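Local atomic coordinates of GH86A beta-porphyranase (Bacteroides plebeius, PDB entry 4AW7), a protein that hydrolyses the beta-1,4 linkages between D-galactose and L-galactose-6-sulfate in porphyran, a sulfated polysaccharide of red seaweed. Residues E248-M253 / I546-I551; M305-N310 / R473-S478; L507-G512 / S579-Q584; V515-K520 / F571-G576. All blocks are in the same frame, centred on the assembly; numbering follows the deposited sequence.

Contact 1: residues E248-M253 / I546-I551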
# COMPACT_ATOMS: atom_id res chain seq x y z
N GLU A 248 7.07 -1.70 5.20
CA GLU A 248 6.64 -2.97 5.76
C GLU A 248 6.32 -2.86 7.26
O GLU A 248 5.34 -3.39 7.73
CB GLU A 248 7.69 -4.07 5.49
CG GLU A 248 7.96 -4.37 3.99
CD GLU A 248 6.95 -5.23 3.26
OE1 GLU A 248 5.95 -5.67 3.85
OE2 GLU A 248 7.23 -5.44 2.04
N ALA A 249 7.20 -2.17 8.00
CA ALA A 249 6.98 -1.92 9.43
C ALA A 249 5.79 -1.02 9.68
O ALA A 249 5.05 -1.20 10.64
CB ALA A 249 8.21 -1.33 10.11
N VAL A 250 5.62 0.02 8.86
CA VAL A 250 4.51 0.95 9.00
C VAL A 250 3.17 0.20 8.93
O VAL A 250 2.28 0.40 9.78
CB VAL A 250 4.60 2.05 7.91
CG1 VAL A 250 3.26 2.78 7.75
CG2 VAL A 250 5.73 3.04 8.26
N LEU A 251 3.04 -0.65 7.91
CA LEU A 251 1.79 -1.37 7.73
C LEU A 251 1.63 -2.52 8.71
O LEU A 251 0.54 -2.75 9.23
CB LEU A 251 1.64 -1.84 6.27
CG LEU A 251 1.66 -0.73 5.21
CD1 LEU A 251 1.50 -1.37 3.85
CD2 LEU A 251 0.61 0.34 5.46
N ASP A 252 2.73 -3.20 9.03
CA ASP A 252 2.67 -4.23 10.06
C ASP A 252 2.21 -3.67 11.40
O ASP A 252 1.50 -4.37 12.12
CB ASP A 252 4.03 -4.91 10.25
CG ASP A 252 4.34 -6.00 9.25
OD1 ASP A 252 3.66 -6.10 8.20
OD2 ASP A 252 5.26 -6.82 9.53
N MET A 253 2.58 -2.44 11.74
CA MET A 253 2.15 -1.92 13.05
C MET A 253 0.66 -1.72 13.13
O MET A 253 0.03 -1.98 14.16
CB MET A 253 2.87 -0.65 13.42
CG MET A 253 2.82 -0.34 14.90
SD MET A 253 4.02 0.95 15.36
CE MET A 253 3.90 0.86 17.16
N ILE A 546 16.44 7.62 13.17
CA ILE A 546 15.80 6.45 13.74
C ILE A 546 15.59 5.46 12.63
O ILE A 546 14.98 5.77 11.61
CB ILE A 546 14.43 6.77 14.39
CG1 ILE A 546 14.55 7.96 15.37
CG2 ILE A 546 13.86 5.50 15.02
CD1 ILE A 546 13.21 8.65 15.65
N PHE A 547 16.08 4.25 12.85
CA PHE A 547 15.75 3.13 11.99
C PHE A 547 14.37 2.64 12.38
O PHE A 547 14.12 2.34 13.53
CB PHE A 547 16.71 1.96 12.16
CG PHE A 547 16.36 0.73 11.33
CD1 PHE A 547 16.75 0.66 10.04
CD2 PHE A 547 15.57 -0.28 11.85
CE1 PHE A 547 16.42 -0.45 9.25
CE2 PHE A 547 15.25 -1.40 11.07
CZ PHE A 547 15.68 -1.46 9.79
N PHE A 548 13.45 2.59 11.43
CA PHE A 548 12.15 1.96 11.64
C PHE A 548 11.89 1.04 10.47
O PHE A 548 11.72 1.50 9.35
CB PHE A 548 11.02 2.97 11.82
CG PHE A 548 9.70 2.32 12.15
CD1 PHE A 548 9.57 1.45 13.22
CD2 PHE A 548 8.57 2.58 11.39
CE1 PHE A 548 8.40 0.84 13.51
CE2 PHE A 548 7.33 1.99 11.71
CZ PHE A 548 7.25 1.13 12.78
N GLY A 549 11.96 -0.27 10.73
CA GLY A 549 11.89 -1.22 9.64
C GLY A 549 11.56 -2.61 10.13
O GLY A 549 11.85 -2.96 11.28
N MET A 550 11.00 -3.41 9.22
CA MET A 550 10.72 -4.80 9.42
C MET A 550 11.85 -5.62 8.81
O MET A 550 12.18 -5.45 7.63
CB MET A 550 9.38 -5.11 8.74
CG MET A 550 8.85 -6.55 8.98
SD MET A 550 9.70 -7.89 8.08
CE MET A 550 9.32 -7.45 6.37
N ILE A 551 12.48 -6.45 9.63
CA ILE A 551 13.55 -7.35 9.23
C ILE A 551 12.97 -8.76 9.27
O ILE A 551 12.51 -9.21 10.32
CB ILE A 551 14.78 -7.20 10.15
CG1 ILE A 551 15.32 -5.77 10.11
CG2 ILE A 551 15.88 -8.20 9.74
CD1 ILE A 551 16.36 -5.45 11.17
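One face of the Phe-548 ring is covered by the methyl of Ala-249, whose CB lies 3.9 Å from the ring centroid and 17° off the ring normal, a CH-pi contact displaced toward the rim. Two atoms of 248-253 approach the ring obliquely: Val-250 N and Met-253 SD, the latter 4.1 Å from Phe-548 CZ in a Met-aromatic contact. Val-250 CG2 makes an apolar contact with Phe-548 CE2. Phe-548 CG stands anti to its backbone N (chi1 -176°), which swings the ring out from the strand to lie across this turn of helix. The segment axes approach to 6.6 Å at 78°, so this part of helix 245-262 crosses 546-551, on an outer strand of the five-stranded sheet, at nearly a right angle. It joins the catalytic domain, whose parallel strands and helices are consistent with a (beta/alpha)8 barrel, to the C-terminal beta region. Trading Phe-548 for an alanine would probably strip the Ala-249 methyl of its aromatic cover and leave the Met-253 sulfur without its ring partner. Ala-249 CB also rests on the strand backbone, 3.6 Å from Met-550 N. Met-550, bent at both chi2 and chi3, folds CE back against Glu-248, while Glu-248 CB and Met-550 CB are 3.8 Å apart. The carboxylates of Glu-248 and Asp-252 are held by salt bridges to Arg-307 and Arg-508.

Contact 2: residues M305-N310 / R473-S478; sequences MERQDN and RNKYYS
Arg-473 NH2 is shared by two acceptors of the loop 305-310: the backbone O of Glu-306 and OD1 of Asp-309, each 2.8 Å from NH2. Both lie at the edge of the guanidinium, near its plane. NH1 completes an end-on, two-nitrogen salt bridge, with Arg-473 NH1 to Asp-309 OD2 at 2.9 Å and nearly straight (172°). Each carboxylate oxygen is met on its syn side, although the carboxylate and guanidinium planes are turned 34° apart. Asp-309 CG sits between its backbone N and carbonyl carbon (chi1 55°), aiming the carboxylate at the strand, and Arg-473 bends at chi2 and chi3 to meet it. The loop, which opens with a type I turn from Met-305 to Gln-308, follows helix 293-305 and leads to strand 311-316 of the parallel sheet; these bonds fasten it to strand 469-484 of the five-stranded sheet. Of two waters, one accepts from Arg-473 NE at 2.9 Å and lies 2.8 Å from Glu-306 OE1, to which it can donate; the other accepts from Lys-475 NZ at 2.8 Å and donates only weakly to Glu-306 O. Lys-475 NZ stands 4.2 Å from Arg-307 NH1, over a face of that guanidinium; the like charges are probably eased by Glu-248, Asp-252 and Glu-255, all salt-bridged to Arg-307, whose NE is hydrogen-bonded to Asn-303 OD1. Glu-306 is also salt-bridged to Arg-30.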
# COMPACT_ATOMS: atom_id res chain seq x y z
N MET A 305 1.19 -6.32 -3.06
CA MET A 305 0.71 -7.59 -3.60
C MET A 305 0.68 -8.68 -2.56
O MET A 305 -0.26 -9.48 -2.50
CB MET A 305 1.55 -8.01 -4.81
CG MET A 305 1.18 -7.21 -6.07
SD MET A 305 2.27 -7.67 -7.42
CE MET A 305 1.37 -7.00 -8.79
N GLU A 306 1.70 -8.70 -1.69
CA GLU A 306 1.79 -9.68 -0.61
C GLU A 306 0.82 -9.40 0.53
O GLU A 306 0.76 -10.22 1.47
CB GLU A 306 3.21 -9.71 -0.07
CG GLU A 306 4.18 -10.42 -0.98
CD GLU A 306 3.89 -11.92 -1.08
OE1 GLU A 306 3.91 -12.59 -0.04
OE2 GLU A 306 3.65 -12.44 -2.18
N ARG A 307 0.01 -8.36 0.44
CA ARG A 307 -1.00 -8.04 1.42
C ARG A 307 -2.43 -8.13 0.85
O ARG A 307 -3.38 -7.61 1.45
CB ARG A 307 -0.78 -6.66 2.02
CG ARG A 307 0.58 -6.50 2.68
CD ARG A 307 0.67 -5.19 3.40
NE ARG A 307 2.01 -4.95 3.91
CZ ARG A 307 2.43 -5.08 5.17
NH1 ARG A 307 1.58 -5.39 6.15
NH2 ARG A 307 3.70 -4.86 5.45
N GLN A 308 -2.60 -8.75 -0.32
CA GLN A 308 -3.89 -8.65 -1.02
C GLN A 308 -5.08 -9.07 -0.15
O GLN A 308 -6.16 -8.50 -0.25
CB GLN A 308 -3.87 -9.46 -2.31
CG GLN A 308 -5.05 -9.13 -3.21
CD GLN A 308 -5.11 -10.03 -4.41
OE1 GLN A 308 -4.24 -9.98 -5.29
NE2 GLN A 308 -6.15 -10.86 -4.47
N ASP A 309 -4.88 -10.10 0.66
CA ASP A 309 -5.92 -10.62 1.53
C ASP A 309 -6.30 -9.68 2.65
O ASP A 309 -7.33 -9.91 3.31
CB ASP A 309 -5.54 -11.99 2.11
CG ASP A 309 -4.22 -12.02 2.83
OD1 ASP A 309 -3.30 -11.25 2.53
OD2 ASP A 309 -4.07 -12.91 3.71
N ASN A 310 -5.49 -8.67 2.90
CA ASN A 310 -5.82 -7.61 3.86
C ASN A 310 -5.74 -6.21 3.27
O ASN A 310 -5.42 -5.25 3.97
CB ASN A 310 -4.93 -7.70 5.11
CG ASN A 310 -5.56 -6.97 6.29
OD1 ASN A 310 -6.77 -7.05 6.50
ND2 ASN A 310 -4.75 -6.17 7.03
N ARG A 473 -0.22 -19.09 2.61
CA ARG A 473 0.46 -18.14 3.50
C ARG A 473 -0.53 -17.59 4.52
O ARG A 473 -1.53 -16.99 4.15
CB ARG A 473 1.08 -16.98 2.71
CG ARG A 473 1.96 -16.06 3.55
CD ARG A 473 1.25 -14.99 4.32
NE ARG A 473 0.80 -13.85 3.52
CZ ARG A 473 -0.43 -13.35 3.52
NH1 ARG A 473 -1.45 -14.00 4.01
NH2 ARG A 473 -0.64 -12.16 2.98
N ASN A 474 -0.26 -17.82 5.80
CA ASN A 474 -1.02 -17.22 6.88
C ASN A 474 -0.08 -16.39 7.74
O ASN A 474 1.09 -16.72 7.90
CB ASN A 474 -1.78 -18.25 7.69
CG ASN A 474 -3.09 -18.63 7.03
OD1 ASN A 474 -3.24 -19.77 6.55
ND2 ASN A 474 -4.02 -17.70 6.97
N LYS A 475 -0.62 -15.33 8.32
CA LYS A 475 0.08 -14.49 9.27
C LYS A 475 -0.56 -14.65 10.63
O LYS A 475 -1.79 -14.69 10.75
CB LYS A 475 0.00 -13.01 8.84
CG LYS A 475 0.78 -12.73 7.58
CD LYS A 475 0.68 -11.26 7.16
CE LYS A 475 1.45 -10.98 5.93
NZ LYS A 475 1.46 -9.55 5.63
N TYR A 476 0.29 -14.69 11.65
CA TYR A 476 -0.14 -14.85 13.03
C TYR A 476 0.44 -13.69 13.84
O TYR A 476 1.61 -13.35 13.69
CB TYR A 476 0.30 -16.19 13.59
CG TYR A 476 -0.24 -17.34 12.82
CD1 TYR A 476 -1.50 -17.83 13.08
CD2 TYR A 476 0.50 -17.94 11.82
CE1 TYR A 476 -2.01 -18.92 12.40
CE2 TYR A 476 -0.04 -19.01 11.09
CZ TYR A 476 -1.27 -19.51 11.40
OH TYR A 476 -1.81 -20.60 10.74
N TYR A 477 -0.42 -13.09 14.64
CA TYR A 477 -0.15 -11.86 15.35
C TYR A 477 -0.05 -12.15 16.85
O TYR A 477 -0.71 -12.99 17.38
CB TYR A 477 -1.22 -10.83 15.05
CG TYR A 477 -1.33 -10.49 13.57
CD1 TYR A 477 -2.09 -11.27 12.71
CD2 TYR A 477 -0.65 -9.43 13.03
CE1 TYR A 477 -2.18 -10.98 11.36
CE2 TYR A 477 -0.71 -9.15 11.67
CZ TYR A 477 -1.49 -9.92 10.85
OH TYR A 477 -1.58 -9.68 9.50
N SER A 478 0.76 -11.36 17.52
CA SER A 478 0.96 -11.53 18.96
C SER A 478 0.05 -10.63 19.77
O SER A 478 -0.26 -9.53 19.33
CB SER A 478 2.41 -11.26 19.27
OG SER A 478 2.72 -11.51 20.66
O HOH W 1 3.34 -9.47 3.60
O HOH W 2 3.03 -12.28 2.63

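Contact 3: residues L507-G512 / S579-Q584; sequences LRMSIG and SSMILQ
Met-581 starts with CG anti to its carbonyl carbon (chi1 -66°) and then bends at chi2 and chi3, curling its thioether across to strand 507-512. There SD lies 3.9 Å from Met-509 CG, the two side chains running side by side, and the terminal CE is 3.8 Å from Leu-507 CD1 and as near to CD2. Leu-583 CD2 adds a further contact with Leu-507 CD1. With an alanine in place of Met-581, a gap is likely to open toward strands 491-498 and 563-570, leaving Leu-507 without its CE neighbour and Met-509 without the sulfur beside it. The apolar side chains of those two strands pack on this face to build the interior of a beta-sandwich. The backbones are antiparallel. Arg-508 and Ile-582 form a hydrogen-bonded pair: Arg-508 N to Ile-582 O is 2.8 Å and straight at 173°, whereas the return bond from Ile-582 N to Arg-508 O is longer, at 3.2 Å. Ser-510 N bonds Ser-580 O, but Ser-510 O takes the N-H of Ser-579 at 2.8 Å, from above its carbonyl plane and at only 137°; Ser-579 and Ser-580 thus both face Ser-510, a classic beta bulge. On the other face of the sheet, a water lies 2.8 Å from each of Ser-510 OG, Ser-580 OG and Arg-508 O, to the last of which it can donate. Arg-508 and Ile-582 also lie alongside each other on that face, toward helix 245-262, and the guanidinium is salt-bridged to Asp-252 and Glu-248. A second water bridges Arg-508 NH1 and Gln-584 OE1, weakly on the glutamine side.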
# COMPACT_ATOMS: atom_id res chain seq x y z
N LEU A 507 9.82 -14.92 10.74
CA LEU A 507 9.41 -13.90 11.69
C LEU A 507 9.57 -12.52 11.01
O LEU A 507 10.63 -12.22 10.46
CB LEU A 507 10.32 -13.96 12.92
CG LEU A 507 10.18 -12.80 13.91
CD1 LEU A 507 8.86 -12.80 14.63
CD2 LEU A 507 11.38 -12.86 14.87
N ARG A 508 8.50 -11.71 11.06
CA ARG A 508 8.56 -10.32 10.61
C ARG A 508 8.77 -9.49 11.87
O ARG A 508 7.83 -9.24 12.63
CB ARG A 508 7.27 -9.96 9.95
CG ARG A 508 6.93 -10.77 8.72
CD ARG A 508 5.60 -10.44 8.14
NE ARG A 508 5.45 -9.06 7.67
CZ ARG A 508 5.77 -8.62 6.48
NH1 ARG A 508 6.25 -9.40 5.56
NH2 ARG A 508 5.54 -7.33 6.23
N MET A 509 10.03 -9.09 12.10
CA MET A 509 10.42 -8.40 13.32
C MET A 509 10.57 -6.92 13.01
O MET A 509 11.51 -6.55 12.28
CB MET A 509 11.76 -8.97 13.80
CG MET A 509 12.38 -8.25 14.95
SD MET A 509 13.97 -8.86 15.51
CE MET A 509 14.98 -8.43 14.11
N SER A 510 9.67 -6.10 13.54
CA SER A 510 9.74 -4.65 13.31
C SER A 510 10.29 -3.96 14.54
O SER A 510 9.79 -4.20 15.65
CB SER A 510 8.39 -4.08 12.87
OG SER A 510 7.95 -4.59 11.61
N ILE A 511 11.27 -3.09 14.27
CA ILE A 511 11.95 -2.35 15.34
C ILE A 511 12.07 -0.89 14.94
O ILE A 511 12.25 -0.54 13.78
CB ILE A 511 13.33 -2.95 15.69
CG1 ILE A 511 14.26 -2.95 14.50
CG2 ILE A 511 13.16 -4.36 16.27
CD1 ILE A 511 15.72 -3.41 14.82
N GLY A 512 11.98 -0.03 15.96
CA GLY A 512 12.32 1.40 15.85
C GLY A 512 13.41 1.65 16.88
O GLY A 512 13.17 1.53 18.08
N SER A 579 8.28 -2.86 17.66
CA SER A 579 6.93 -2.35 17.36
C SER A 579 5.92 -3.46 17.11
O SER A 579 4.82 -3.41 17.62
CB SER A 579 6.99 -1.36 16.20
OG SER A 579 7.60 -1.96 15.07
N SER A 580 6.34 -4.47 16.34
CA SER A 580 5.44 -5.61 16.07
C SER A 580 6.27 -6.85 15.78
O SER A 580 7.41 -6.79 15.28
CB SER A 580 4.48 -5.31 14.91
OG SER A 580 5.15 -5.03 13.69
N MET A 581 5.63 -7.98 16.08
CA MET A 581 6.18 -9.33 15.83
C MET A 581 5.06 -10.14 15.23
O MET A 581 4.03 -10.35 15.83
CB MET A 581 6.67 -9.95 17.15
CG MET A 581 7.85 -9.22 17.77
SD MET A 581 9.42 -9.62 17.00
CE MET A 581 9.80 -11.15 17.88
N ILE A 582 5.32 -10.61 14.00
CA ILE A 582 4.31 -11.35 13.23
C ILE A 582 4.99 -12.60 12.67
O ILE A 582 6.08 -12.51 12.11
CB ILE A 582 3.76 -10.48 12.07
CG1 ILE A 582 3.04 -9.25 12.63
CG2 ILE A 582 2.81 -11.29 11.15
CD1 ILE A 582 2.75 -8.15 11.62
N LEU A 583 4.34 -13.77 12.83
CA LEU A 583 4.87 -14.98 12.21
C LEU A 583 4.16 -15.21 10.87
O LEU A 583 2.94 -15.16 10.79
CB LEU A 583 4.67 -16.22 13.10
CG LEU A 583 5.57 -16.30 14.32
CD1 LEU A 583 5.17 -17.47 15.19
CD2 LEU A 583 7.02 -16.42 13.89
N GLN A 584 4.95 -15.48 9.84
CA GLN A 584 4.42 -15.83 8.52
C GLN A 584 4.70 -17.31 8.29
O GLN A 584 5.84 -17.74 8.47
CB GLN A 584 5.04 -15.00 7.41
CG GLN A 584 4.68 -15.60 6.07
CD GLN A 584 5.11 -14.77 4.91
OE1 GLN A 584 4.56 -13.69 4.71
NE2 GLN A 584 6.05 -15.30 4.06
O HOH W 3 6.35 -6.88 12.04
O HOH W 4 6.74 -12.15 5.50

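Contact 4: residues V515-K520 / F571-G576; sequences VSASKK and FSDGGG
A single direct hydrogen bond joins the two loops: Ser-518 N donates to Asp-573 OD2 over 2.8 Å at 162°, using the syn lone pair of the carboxylate. Asp-573 CG lies between its own backbone N and carbonyl carbon (chi1 57°), which carries the carboxylate over to the other loop. Indirect polar links run through one water, which accepts from Ser-572 N at 2.9 Å, lies 2.8 Å from Ser-518 OG, and donates weakly to Lys-520 O. The same hydroxyl shapes its own loop, for Ser-518 OG accepts from Lys-520 N at 3.1 Å and so closes an ST turn. Van der Waals contacts complete the join. Ser-518 CB touches Asp-573 OD1 at 3.4 Å, Ala-517 CB lies near OD2 of the same carboxylate, and the Phe-571 ring turns its edge to Ser-518, with CD2 3.6 Å from Ser-518 O. From strand 503-514, Arg-513 reaches both loops, through a salt bridge to Asp-573 and hydrogen bonds to Ser-518 O and Gly-575 O. The loop 515-520 connects strand 503-514 to strand 522-525, and the loop 571-576 leads from strand 563-570 to strand 577-589, so two surface connections between the same pair of beta-sheets are pinned together beside Ile-511 and Arg-513.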
# COMPACT_ATOMS: atom_id res chain seq x y z
N VAL A 515 19.75 4.66 14.80
CA VAL A 515 20.41 3.94 13.72
C VAL A 515 21.64 3.15 14.20
O VAL A 515 21.95 2.11 13.62
CB VAL A 515 20.77 4.82 12.50
CG1 VAL A 515 19.52 5.28 11.83
CG2 VAL A 515 21.67 6.01 12.88
N SER A 516 22.29 3.56 15.29
CA SER A 516 23.49 2.86 15.80
C SER A 516 23.17 1.66 16.68
O SER A 516 24.08 0.87 16.99
CB SER A 516 24.41 3.82 16.57
OG SER A 516 23.76 4.30 17.72
N ALA A 517 21.92 1.50 17.09
CA ALA A 517 21.57 0.41 17.97
C ALA A 517 21.56 -0.94 17.21
O ALA A 517 21.38 -0.98 15.97
CB ALA A 517 20.25 0.65 18.66
N SER A 518 21.79 -2.03 17.94
CA SER A 518 21.88 -3.33 17.31
C SER A 518 20.59 -3.72 16.56
O SER A 518 19.49 -3.56 17.08
CB SER A 518 22.15 -4.37 18.39
OG SER A 518 22.26 -5.66 17.82
N LYS A 519 20.79 -4.29 15.37
CA LYS A 519 19.71 -4.90 14.61
C LYS A 519 19.86 -6.44 14.58
O LYS A 519 19.22 -7.10 13.74
CB LYS A 519 19.70 -4.38 13.19
CG LYS A 519 19.48 -2.88 13.11
CD LYS A 519 19.67 -2.44 11.72
CE LYS A 519 19.37 -0.98 11.50
NZ LYS A 519 20.29 -0.03 12.16
N LYS A 520 20.64 -6.98 15.53
CA LYS A 520 21.03 -8.41 15.57
C LYS A 520 20.76 -8.95 16.94
O LYS A 520 21.68 -9.39 17.66
CB LYS A 520 22.51 -8.56 15.27
CG LYS A 520 22.76 -8.32 13.84
CD LYS A 520 22.53 -9.59 13.01
CE LYS A 520 23.81 -10.42 12.88
NZ LYS A 520 23.68 -11.62 12.00
N PHE A 571 18.24 -8.16 22.76
CA PHE A 571 19.22 -7.23 22.23
C PHE A 571 20.30 -7.01 23.29
O PHE A 571 19.98 -6.96 24.48
CB PHE A 571 18.57 -5.89 21.88
CG PHE A 571 17.50 -5.98 20.81
CD1 PHE A 571 16.22 -6.40 21.12
CD2 PHE A 571 17.83 -5.70 19.50
CE1 PHE A 571 15.23 -6.50 20.13
CE2 PHE A 571 16.81 -5.79 18.49
CZ PHE A 571 15.57 -6.19 18.83
N SER A 572 21.50 -6.78 22.82
CA SER A 572 22.63 -6.56 23.74
C SER A 572 22.69 -5.14 24.29
O SER A 572 23.43 -4.87 25.28
CB SER A 572 23.90 -6.91 23.01
OG SER A 572 24.12 -6.09 21.89
N ASP A 573 21.94 -4.24 23.65
CA ASP A 573 21.91 -2.82 24.02
C ASP A 573 20.51 -2.35 24.30
O ASP A 573 19.53 -3.00 23.94
CB ASP A 573 22.62 -2.00 22.93
CG ASP A 573 22.04 -2.18 21.53
OD1 ASP A 573 21.16 -3.03 21.34
OD2 ASP A 573 22.52 -1.50 20.59
N GLY A 574 20.39 -1.19 24.94
CA GLY A 574 19.12 -0.62 25.33
C GLY A 574 18.65 0.47 24.38
O GLY A 574 19.46 1.08 23.67
N GLY A 575 17.34 0.68 24.40
CA GLY A 575 16.73 1.80 23.69
C GLY A 575 15.91 1.32 22.50
O GLY A 575 16.14 0.25 21.95
N GLY A 576 14.95 2.15 22.16
CA GLY A 576 14.05 1.82 21.06
C GLY A 576 13.00 0.81 21.49
O GLY A 576 12.82 0.50 22.67
O HOH W 5 21.67 -7.35 19.98

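In the fold
Contacts 1, 2 and 3 all reach one five-stranded sheet, in which strands 469-484, 577-589, 503-514 and 546-555 lie successively side by side. Contact 3 pairs the middle two of these four. Centres of contacts 1 and 3 are 8 Å apart, and a charged network of Glu-248, Asp-252, Arg-307 and Arg-508 connects all three. Contact 4 lies at the surface, 15 Å from contact 3 between centres, where Phe-571 packs on Ile-511. Along the chain, contact 2 nests within the loop closed by contact 1, contact 4 within that of contact 3, and contact 1 crosses contacts 3 and 4; in space, contacts 1 and 2 join the catalytic part to the sheet that contact 3 helps build.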